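PDB 2Q07: PUA domain-containing protein from Archaeoglobus fulgidus DSM 4304, which probably acts in archaeosine-tRNA biosynthesis and binds RNA, this chain being its C-terminal part with a DUF5591 domain, a pre-PUA domain and a PUA domain. Local coordinates for residues I63-P68 / G102-F107; V116-T121 / K126-V131; Y141-D146 / D150-R155. One frame throughout, in Å; residues are numbered along the deposited sequence.

Contact 1: residues I63-P68 / G102-F107; sequences IIISSP and GWLKRF
L104 points its branched end into the hollow between I63 and I65, two side chains on the helix-facing side of strand 61-65, while I64 between them points to the other side of the sheet. The leucine fork divides the work. CD1 meets the branch methyl of I63, with L104 CD1 and I63 CG2 3.8 Å apart, and the second methyl goes to the neighbouring isoleucine, L104 CD2 lying 4.1 Å from I65 CD1. CG of L104 is anti to its own backbone N (chi1 172°), which carries the fork off the helix and onto the strand.

I63 is itself two-pronged. With CG2 occupied by L104, its other arm runs out fully extended (chi2 178°) and brings I63 CD1 to 4.0 Å from F107 CB, so that I63 reaches two helix residues three positions apart. F107 thus meets the strand with the root of its side chain. Its ring is packed by other parts of the fold, edge-to-face with Y25 and against F18 and A21 of helix 16-24.

The bumps are all aliphatic and all buried, and they meet at the separations of ordinary van der Waals packing. The axis of helix segment 102-107 passes 10.6 Å from that of strand segment 63-65, and the two run nearly antiparallel at 173°. I65 also touches Y124 of the adjacent helix 123-132. This is the helix-on-sheet packing of a layered alpha/beta domain, here the DUF5591 domain, whose sequence belongs to the UDG-like clan.

Contact 2: residues V116-T121 / K126-V131; sequences VVAHVT and KVVERV
The methyl of A118 sits against the forked end of V128, and V120, two residues further along the chain, adds a second support to the same fork. V128 is the one helix residue of segment 126-131 that touches segment 116-121. With chi1 at -179°, V128 sends CG1 opposite the backbone N and CG2 opposite the carbonyl carbon, which spreads both methyls outward from the helix. A118 lies under both: its CB is 3.8 Å from V128 CG1 and 4.2 Å from V128 CG2. The short alanine side chain is consistent with the close approach, the CA atoms of A118 and V128 being 7.2 Å apart.

V120 comes at the fork from the side of CG2. Its chi1 of -68° sets CG1 anti to the carbonyl carbon and leaves CG2 in the more hindered position between the backbone N and the carbonyl carbon, and it is this CG2 that lies 4.2 Å from V128 CG2. V120 has already left the strand. H119, before it, is the centre of an inverse gamma turn, closed by a weak bond from V120 N to A118 O of 3.2 Å. A118 and V120, on either side of the turn, both point at the helix, while the H119 imidazole is held away from it, bonded through ND1 to T142 and through NE2 to the V147 carbonyl.

V128, on the helix of this beta-alpha-beta unit, also touches L34 of strand 31-36 and Y141 of strand 138-141, so this one valine touches three neighbouring strands of the sheet. Across the two segments the contact is made wholly of methyl groups, without polar or charged partners. Such a contact gets its strength from burial and fit of shape rather than from directional bonds.

Contact 3: residues Y141-D146 / D150-R155; sequences YTAEKD and DESIER
S152 bonded to the carbonyl of D146, with R155 lying along T142, makes this a mainly polar loop-to-helix contact: the loop that follows strand 138-141 is fastened to the first turns of helix 150-160. The S152 hydroxyl donates to D146 O at 2.6 Å, and a C=O...donor angle of 162° places it almost straight out from the carbonyl. OG is put there by a chi1 of -77°, anti to the carbonyl carbon and beside the backbone N.

Deeper in, T142 and R155 meet at their roots, T142 CB lying 4.0 Å from R155 CB. The T142 methyl lies over the R155 backbone, with T142 CG2 3.6 Å from R155 O, while the threonine hydroxyl turns away to H119. A CA-H...O contact of 3.6 Å from S152 CA to T142 O adds to this part.

On the outer rim the charges gather. R155 NH1 binds E151 OE2 in a salt bridge of 2.7 Å; the acceptor lies in the guanidinium plane, but the donor stands 36° out of the carboxylate plane. E144 reaches the same nitrogen obliquely, with OE1 3.7 Å from R155 NH1, a long salt bridge. With an alanine at R155, the carboxylates of E144 and E151 would probably be left facing each other without their shared cation.

E144 OE1 and E151 OE2 lie 2.5 Å apart, and R155 probably eases the closeness of the two acidic groups in this exposed network, whereas the S152 hydroxyl, itself buried, ties the helix to D146 by the one hydrogen bond assigned between the segments.

Along the chain the three contacts come in series, none within or crossing another. Contact 1 closes the longest loop: after strand 61-65 the chain passes through strand 70-72 and returns on helix 94-111, which leads into strand 115-118. Contact 2 then closes a short turn into helix 123-132, and contact 3 another, after strand 138-141, into helix 150-160. Contacts 1 and 2 share one side of the sheet and touch, I65 CD1 lying 3.7 Å from V128 CG2. Contact 3 ties down the helix that covers V117 on the other side; a probable hydrogen bond, H119 ND1 to T142 OG1 at 2.7 Å, joins it to contact 2. Contacts 1 and 3 have centres about 21 Å apart.

Contact 1: residues I63-P68 / G102-F107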
loop_
_atom_site.group_PDB
_atom_site.type_symbol
_atom_site.label_atom_id
_atom_site.label_comp_id
_atom_site.label_asym_id
_atom_site.label_seq_id
_atom_site.Cartn_x
_atom_site.Cartn_y
_atom_site.Cartn_z
ATOM N N ILE A 63 2.026 -11.762 2.305
ATOM C CA ILE A 63 1.917 -11.403 0.906
ATOM C C ILE A 63 0.754 -12.224 0.381
ATOM O O ILE A 63 0.715 -13.438 0.556
ATOM C CB ILE A 63 3.201 -11.736 0.128
ATOM C CG1 ILE A 63 4.339 -10.817 0.591
ATOM C CG2 ILE A 63 2.951 -11.596 -1.372
ATOM C CD1 ILE A 63 5.659 -11.091 -0.071
ATOM N N ILE A 64 -0.211 -11.549 -0.230
ATOM C CA ILE A 64 -1.367 -12.227 -0.795
ATOM C C ILE A 64 -1.110 -12.506 -2.275
ATOM O O ILE A 64 -0.849 -11.581 -3.048
ATOM C CB ILE A 64 -2.652 -11.357 -0.663
ATOM C CG1 ILE A 64 -3.026 -11.201 0.815
ATOM C CG2 ILE A 64 -3.801 -11.983 -1.462
ATOM C CD1 ILE A 64 -2.245 -10.123 1.543
ATOM N N ILE A 65 -1.169 -13.774 -2.672
ATOM C CA ILE A 65 -0.948 -14.122 -4.075
ATOM C C ILE A 65 -2.269 -14.019 -4.838
ATOM O O ILE A 65 -3.285 -14.588 -4.430
ATOM C CB ILE A 65 -0.408 -15.565 -4.236
ATOM C CG1 ILE A 65 0.949 -15.706 -3.538
ATOM C CG2 ILE A 65 -0.278 -15.910 -5.716
ATOM C CD1 ILE A 65 1.468 -17.126 -3.494
ATOM N N SER A 66 -2.240 -13.283 -5.942
ATOM C CA SER A 66 -3.410 -13.104 -6.786
ATOM C C SER A 66 -2.958 -13.070 -8.245
ATOM O O SER A 66 -1.833 -13.460 -8.564
ATOM C CB SER A 66 -4.122 -11.797 -6.424
ATOM O OG SER A 66 -5.375 -11.709 -7.073
ATOM N N SER A 67 -3.833 -12.609 -9.130
ATOM C CA SER A 67 -3.501 -12.512 -10.547
ATOM C C SER A 67 -4.234 -11.335 -11.185
ATOM O O SER A 67 -5.458 -11.238 -11.106
ATOM C CB SER A 67 -3.871 -13.803 -11.279
ATOM O OG SER A 67 -3.516 -13.715 -12.651
ATOM N N PRO A 68 -3.490 -10.433 -11.842
ATOM C CA PRO A 68 -2.035 -10.467 -12.021
ATOM C C PRO A 68 -1.258 -9.914 -10.831
ATOM O O PRO A 68 -0.030 -9.976 -10.804
ATOM C CB PRO A 68 -1.807 -9.591 -13.257
ATOM C CG PRO A 68 -3.205 -9.155 -13.713
ATOM C CD PRO A 68 -4.055 -9.248 -12.497
ATOM N N GLY A 102 7.341 -14.154 -11.184
ATOM C CA GLY A 102 8.346 -13.123 -11.387
ATOM C C GLY A 102 8.239 -12.007 -10.363
ATOM O O GLY A 102 9.239 -11.640 -9.738
ATOM N N TRP A 103 7.032 -11.471 -10.185
ATOM C CA TRP A 103 6.825 -10.402 -9.217
ATOM C C TRP A 103 6.908 -10.862 -7.769
ATOM O O TRP A 103 7.503 -10.177 -6.929
ATOM C CB TRP A 103 5.492 -9.694 -9.482
ATOM C CG TRP A 103 5.613 -8.743 -10.640
ATOM C CD1 TRP A 103 5.048 -8.871 -11.876
ATOM C CD2 TRP A 103 6.441 -7.574 -10.696
ATOM N NE1 TRP A 103 5.483 -7.855 -12.703
ATOM C CE2 TRP A 103 6.336 -7.045 -12.002
ATOM C CE3 TRP A 103 7.267 -6.923 -9.767
ATOM C CZ2 TRP A 103 7.029 -5.891 -12.407
ATOM C CZ3 TRP A 103 7.955 -5.777 -10.167
ATOM C CH2 TRP A 103 7.829 -5.274 -11.480
ATOM N N LEU A 104 6.337 -12.030 -7.474
ATOM C CA LEU A 104 6.383 -12.552 -6.115
ATOM C C LEU A 104 7.834 -12.694 -5.659
ATOM O O LEU A 104 8.173 -12.347 -4.515
ATOM C CB LEU A 104 5.683 -13.914 -6.024
ATOM C CG LEU A 104 5.839 -14.630 -4.670
ATOM C CD1 LEU A 104 5.201 -13.798 -3.550
ATOM C CD2 LEU A 104 5.190 -16.014 -4.730
ATOM N N LYS A 105 8.682 -13.204 -6.555
ATOM C CA LYS A 105 10.099 -13.381 -6.261
ATOM C C LYS A 105 10.751 -12.057 -5.885
ATOM O O LYS A 105 11.571 -12.000 -4.971
ATOM C CB LYS A 105 10.859 -13.971 -7.456
ATOM C CG LYS A 105 12.341 -14.177 -7.128
ATOM C CD LYS A 105 13.086 -15.049 -8.123
ATOM C CE LYS A 105 13.509 -14.282 -9.355
ATOM N NZ LYS A 105 14.473 -15.082 -10.164
ATOM N N ARG A 106 10.392 -11.000 -6.611
ATOM C CA ARG A 106 10.938 -9.672 -6.352
ATOM C C ARG A 106 10.653 -9.186 -4.947
ATOM O O ARG A 106 11.533 -8.648 -4.287
ATOM C CB ARG A 106 10.384 -8.675 -7.364
ATOM C CG ARG A 106 10.711 -9.079 -8.775
ATOM C CD ARG A 106 10.661 -7.912 -9.719
ATOM N NE ARG A 106 10.958 -8.340 -11.079
ATOM C CZ ARG A 106 11.189 -7.507 -12.084
ATOM N NH1 ARG A 106 11.159 -6.194 -11.877
ATOM N NH2 ARG A 106 11.442 -7.987 -13.295
ATOM N N PHE A 107 9.422 -9.379 -4.482
ATOM C CA PHE A 107 9.056 -8.960 -3.132
ATOM C C PHE A 107 9.759 -9.803 -2.065
ATOM O O PHE A 107 10.177 -9.290 -1.033
ATOM C CB PHE A 107 7.541 -9.041 -2.939
ATOM C CG PHE A 107 6.792 -7.884 -3.545
ATOM C CD1 PHE A 107 5.940 -8.078 -4.626
ATOM C CD2 PHE A 107 6.918 -6.606 -3.015
ATOM C CE1 PHE A 107 5.222 -7.018 -5.168
ATOM C CE2 PHE A 107 6.202 -5.532 -3.552
ATOM C CZ PHE A 107 5.355 -5.738 -4.627
#

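Contact 2: residues V116-T121 / K126-V131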
loop_
_atom_site.group_PDB
_atom_site.type_symbol
_atom_site.label_atom_id
_atom_site.label_comp_id
_atom_site.label_asym_id
_atom_site.label_seq_id
_atom_site.Cartn_x
_atom_site.Cartn_y
_atom_site.Cartn_z
ATOM N N VAL A 116 10.108 -18.525 3.849
ATOM C CA VAL A 116 8.844 -18.261 3.181
ATOM C C VAL A 116 7.875 -19.394 3.536
ATOM O O VAL A 116 8.139 -20.553 3.222
ATOM C CB VAL A 116 9.023 -18.237 1.627
ATOM C CG1 VAL A 116 7.665 -18.084 0.930
ATOM C CG2 VAL A 116 9.957 -17.126 1.220
ATOM N N VAL A 117 6.778 -19.066 4.219
ATOM C CA VAL A 117 5.774 -20.058 4.562
ATOM C C VAL A 117 4.622 -19.928 3.572
ATOM O O VAL A 117 3.834 -18.977 3.639
ATOM C CB VAL A 117 5.199 -19.852 5.982
ATOM C CG1 VAL A 117 4.226 -20.959 6.283
ATOM C CG2 VAL A 117 6.308 -19.816 7.003
ATOM N N ALA A 118 4.524 -20.885 2.659
ATOM C CA ALA A 118 3.476 -20.870 1.647
ATOM C C ALA A 118 2.184 -21.526 2.131
ATOM O O ALA A 118 2.030 -22.738 2.039
ATOM C CB ALA A 118 3.970 -21.567 0.388
ATOM N N HIS A 119 1.252 -20.726 2.640
ATOM C CA HIS A 119 -0.006 -21.281 3.112
ATOM C C HIS A 119 -1.047 -21.157 2.014
ATOM O O HIS A 119 -2.004 -20.389 2.122
ATOM C CB HIS A 119 -0.495 -20.564 4.363
ATOM C CG HIS A 119 -1.447 -21.380 5.176
ATOM N ND1 HIS A 119 -1.048 -22.490 5.892
ATOM C CD2 HIS A 119 -2.784 -21.284 5.349
ATOM C CE1 HIS A 119 -2.099 -23.040 6.471
ATOM N NE2 HIS A 119 -3.166 -22.329 6.155
ATOM N N VAL A 120 -0.849 -21.932 0.960
ATOM C CA VAL A 120 -1.732 -21.906 -0.194
ATOM C C VAL A 120 -1.779 -23.291 -0.816
ATOM O O VAL A 120 -0.931 -24.139 -0.526
ATOM C CB VAL A 120 -1.203 -20.918 -1.249
ATOM C CG1 VAL A 120 -1.310 -19.497 -0.743
ATOM C CG2 VAL A 120 0.249 -21.241 -1.559
ATOM N N THR A 121 -2.756 -23.513 -1.689
ATOM C CA THR A 121 -2.904 -24.809 -2.336
ATOM C C THR A 121 -3.139 -24.696 -3.835
ATOM O O THR A 121 -3.346 -23.605 -4.360
ATOM C CB THR A 121 -4.083 -25.601 -1.725
ATOM O OG1 THR A 121 -5.287 -24.836 -1.862
ATOM C CG2 THR A 121 -3.832 -25.893 -0.243
ATOM N N LYS A 126 1.925 -23.840 -7.348
ATOM C CA LYS A 126 2.704 -23.867 -8.578
ATOM C C LYS A 126 3.468 -22.557 -8.720
ATOM O O LYS A 126 4.618 -22.547 -9.150
ATOM C CB LYS A 126 1.797 -24.059 -9.793
ATOM C CG LYS A 126 1.236 -25.460 -9.948
ATOM C CD LYS A 126 0.485 -25.582 -11.268
ATOM C CE LYS A 126 0.094 -27.023 -11.559
ATOM N NZ LYS A 126 -0.597 -27.147 -12.876
ATOM N N VAL A 127 2.823 -21.451 -8.364
ATOM C CA VAL A 127 3.469 -20.148 -8.445
ATOM C C VAL A 127 4.668 -20.149 -7.495
ATOM O O VAL A 127 5.789 -19.839 -7.893
ATOM C CB VAL A 127 2.487 -19.014 -8.044
ATOM C CG1 VAL A 127 3.243 -17.720 -7.802
ATOM C CG2 VAL A 127 1.435 -18.816 -9.142
ATOM N N VAL A 128 4.423 -20.519 -6.241
ATOM C CA VAL A 128 5.470 -20.559 -5.221
ATOM C C VAL A 128 6.581 -21.539 -5.597
ATOM O O VAL A 128 7.776 -21.252 -5.430
ATOM C CB VAL A 128 4.871 -20.952 -3.854
ATOM C CG1 VAL A 128 5.951 -20.961 -2.780
ATOM C CG2 VAL A 128 3.758 -19.978 -3.488
ATOM N N GLU A 129 6.189 -22.696 -6.113
ATOM C CA GLU A 129 7.168 -23.695 -6.507
ATOM C C GLU A 129 8.164 -23.121 -7.502
ATOM O O GLU A 129 9.348 -23.442 -7.449
ATOM C CB GLU A 129 6.464 -24.925 -7.086
ATOM C CG GLU A 129 5.977 -25.881 -5.998
ATOM C CD GLU A 129 5.028 -26.932 -6.523
ATOM O OE1 GLU A 129 5.313 -27.509 -7.591
ATOM O OE2 GLU A 129 3.997 -27.185 -5.865
ATOM N N ARG A 130 7.689 -22.255 -8.396
ATOM C CA ARG A 130 8.562 -21.623 -9.376
ATOM C C ARG A 130 9.609 -20.751 -8.695
ATOM O O ARG A 130 10.773 -20.743 -9.087
ATOM C CB ARG A 130 7.756 -20.739 -10.332
ATOM C CG ARG A 130 6.908 -21.472 -11.351
ATOM C CD ARG A 130 7.763 -22.230 -12.370
ATOM N NE ARG A 130 7.019 -22.490 -13.604
ATOM C CZ ARG A 130 6.788 -21.576 -14.543
ATOM N NH1 ARG A 130 7.250 -20.342 -14.398
ATOM N NH2 ARG A 130 6.087 -21.889 -15.626
ATOM N N VAL A 131 9.184 -20.010 -7.677
ATOM C CA VAL A 131 10.068 -19.105 -6.944
ATOM C C VAL A 131 11.030 -19.818 -5.993
ATOM O O VAL A 131 12.193 -19.423 -5.856
ATOM C CB VAL A 131 9.258 -18.089 -6.112
ATOM C CG1 VAL A 131 10.201 -17.135 -5.408
ATOM C CG2 VAL A 131 8.283 -17.325 -7.005
#

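Contact 3: residues Y141-D146 / D150-R155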
loop_
_atom_site.group_PDB
_atom_site.type_symbol
_atom_site.label_atom_id
_atom_site.label_comp_id
_atom_site.label_asym_id
_atom_site.label_seq_id
_atom_site.Cartn_x
_atom_site.Cartn_y
_atom_site.Cartn_z
ATOM N N TYR A 141 5.830 -25.575 2.945
ATOM C CA TYR A 141 4.417 -25.590 2.578
ATOM C C TYR A 141 3.606 -26.121 3.758
ATOM O O TYR A 141 3.889 -27.195 4.281
ATOM C CB TYR A 141 4.211 -26.446 1.331
ATOM C CG TYR A 141 5.008 -25.950 0.147
ATOM C CD1 TYR A 141 6.367 -26.241 0.033
ATOM C CD2 TYR A 141 4.426 -25.122 -0.816
ATOM C CE1 TYR A 141 7.131 -25.719 -0.997
ATOM C CE2 TYR A 141 5.184 -24.591 -1.855
ATOM C CZ TYR A 141 6.535 -24.891 -1.939
ATOM O OH TYR A 141 7.298 -24.352 -2.947
ATOM N N THR A 142 2.599 -25.366 4.175
ATOM C CA THR A 142 1.800 -25.744 5.337
ATOM C C THR A 142 0.347 -26.119 5.063
ATOM O O THR A 142 -0.386 -26.479 5.985
ATOM C CB THR A 142 1.813 -24.607 6.379
ATOM O OG1 THR A 142 1.480 -23.370 5.737
ATOM C CG2 THR A 142 3.196 -24.478 7.019
ATOM N N ALA A 143 -0.069 -26.045 3.806
ATOM C CA ALA A 143 -1.448 -26.356 3.467
ATOM C C ALA A 143 -1.611 -27.380 2.341
ATOM O O ALA A 143 -1.002 -27.268 1.276
ATOM C CB ALA A 143 -2.179 -25.074 3.105
ATOM N N GLU A 144 -2.437 -28.385 2.599
ATOM C CA GLU A 144 -2.728 -29.417 1.613
ATOM C C GLU A 144 -4.240 -29.631 1.619
ATOM O O GLU A 144 -4.790 -30.186 2.569
ATOM C CB GLU A 144 -2.001 -30.727 1.957
ATOM C CG GLU A 144 -2.416 -31.374 3.268
ATOM C CD GLU A 144 -1.743 -32.721 3.494
ATOM O OE1 GLU A 144 -2.094 -33.413 4.474
ATOM O OE2 GLU A 144 -0.858 -33.089 2.691
ATOM N N LYS A 145 -4.904 -29.165 0.566
ATOM C CA LYS A 145 -6.357 -29.288 0.421
ATOM C C LYS A 145 -7.138 -28.111 0.992
ATOM O O LYS A 145 -7.926 -27.490 0.288
ATOM C CB LYS A 145 -6.888 -30.565 1.089
ATOM C CG LYS A 145 -6.367 -31.875 0.522
ATOM C CD LYS A 145 -7.001 -33.054 1.256
ATOM C CE LYS A 145 -6.537 -34.388 0.699
ATOM N NZ LYS A 145 -7.226 -35.521 1.378
ATOM N N ASP A 146 -6.925 -27.812 2.269
ATOM C CA ASP A 146 -7.662 -26.734 2.928
ATOM C C ASP A 146 -6.736 -25.853 3.762
ATOM O O ASP A 146 -6.021 -26.345 4.623
ATOM C CB ASP A 146 -8.733 -27.348 3.836
ATOM C CG ASP A 146 -9.879 -26.400 4.122
ATOM O OD1 ASP A 146 -9.631 -25.188 4.320
ATOM O OD2 ASP A 146 -11.036 -26.881 4.160
ATOM N N ASP A 150 -7.812 -28.128 10.592
ATOM C CA ASP A 150 -7.091 -28.203 11.863
ATOM C C ASP A 150 -5.646 -28.635 11.652
ATOM O O ASP A 150 -4.753 -28.248 12.404
ATOM C CB ASP A 150 -7.767 -29.187 12.823
ATOM C CG ASP A 150 -9.216 -28.841 13.088
ATOM O OD1 ASP A 150 -9.527 -27.643 13.275
ATOM O OD2 ASP A 150 -10.043 -29.775 13.123
ATOM N N GLU A 151 -5.425 -29.448 10.628
ATOM C CA GLU A 151 -4.092 -29.931 10.322
ATOM C C GLU A 151 -3.253 -28.804 9.721
ATOM O O GLU A 151 -2.085 -28.643 10.066
ATOM C CB GLU A 151 -4.185 -31.099 9.348
ATOM C CG GLU A 151 -2.856 -31.686 8.943
ATOM C CD GLU A 151 -3.025 -32.906 8.054
ATOM O OE1 GLU A 151 -3.465 -33.956 8.567
ATOM O OE2 GLU A 151 -2.733 -32.813 6.842
ATOM N N SER A 152 -3.857 -28.025 8.830
ATOM C CA SER A 152 -3.158 -26.912 8.205
ATOM C C SER A 152 -2.815 -25.831 9.225
ATOM O O SER A 152 -1.715 -25.298 9.198
ATOM C CB SER A 152 -3.991 -26.315 7.070
ATOM O OG SER A 152 -3.925 -27.134 5.916
ATOM N N ILE A 153 -3.746 -25.501 10.120
ATOM C CA ILE A 153 -3.450 -24.484 11.123
ATOM C C ILE A 153 -2.384 -24.969 12.117
ATOM O O ILE A 153 -1.612 -24.165 12.641
ATOM C CB ILE A 153 -4.709 -24.026 11.897
ATOM C CG1 ILE A 153 -5.334 -25.202 12.645
ATOM C CG2 ILE A 153 -5.709 -23.390 10.924
ATOM C CD1 ILE A 153 -6.448 -24.794 13.610
ATOM N N GLU A 154 -2.325 -26.274 12.371
ATOM C CA GLU A 154 -1.301 -26.774 13.289
ATOM C C GLU A 154 0.066 -26.697 12.613
ATOM O O GLU A 154 1.055 -26.338 13.250
ATOM C CB GLU A 154 -1.590 -28.215 13.733
ATOM C CG GLU A 154 -2.630 -28.326 14.840
ATOM C CD GLU A 154 -2.292 -27.465 16.055
ATOM O OE1 GLU A 154 -1.157 -27.568 16.568
ATOM O OE2 GLU A 154 -3.167 -26.689 16.500
ATOM N N ARG A 155 0.117 -27.030 11.324
ATOM C CA ARG A 155 1.369 -26.962 10.565
ATOM C C ARG A 155 1.824 -25.504 10.486
ATOM O O ARG A 155 3.013 -25.199 10.588
ATOM C CB ARG A 155 1.189 -27.486 9.132
ATOM C CG ARG A 155 1.114 -28.991 8.977
ATOM C CD ARG A 155 1.502 -29.388 7.551
ATOM N NE ARG A 155 1.651 -30.831 7.379
ATOM C CZ ARG A 155 0.642 -31.665 7.148
ATOM N NH1 ARG A 155 -0.596 -31.195 7.053
ATOM N NH2 ARG A 155 0.871 -32.968 7.020
#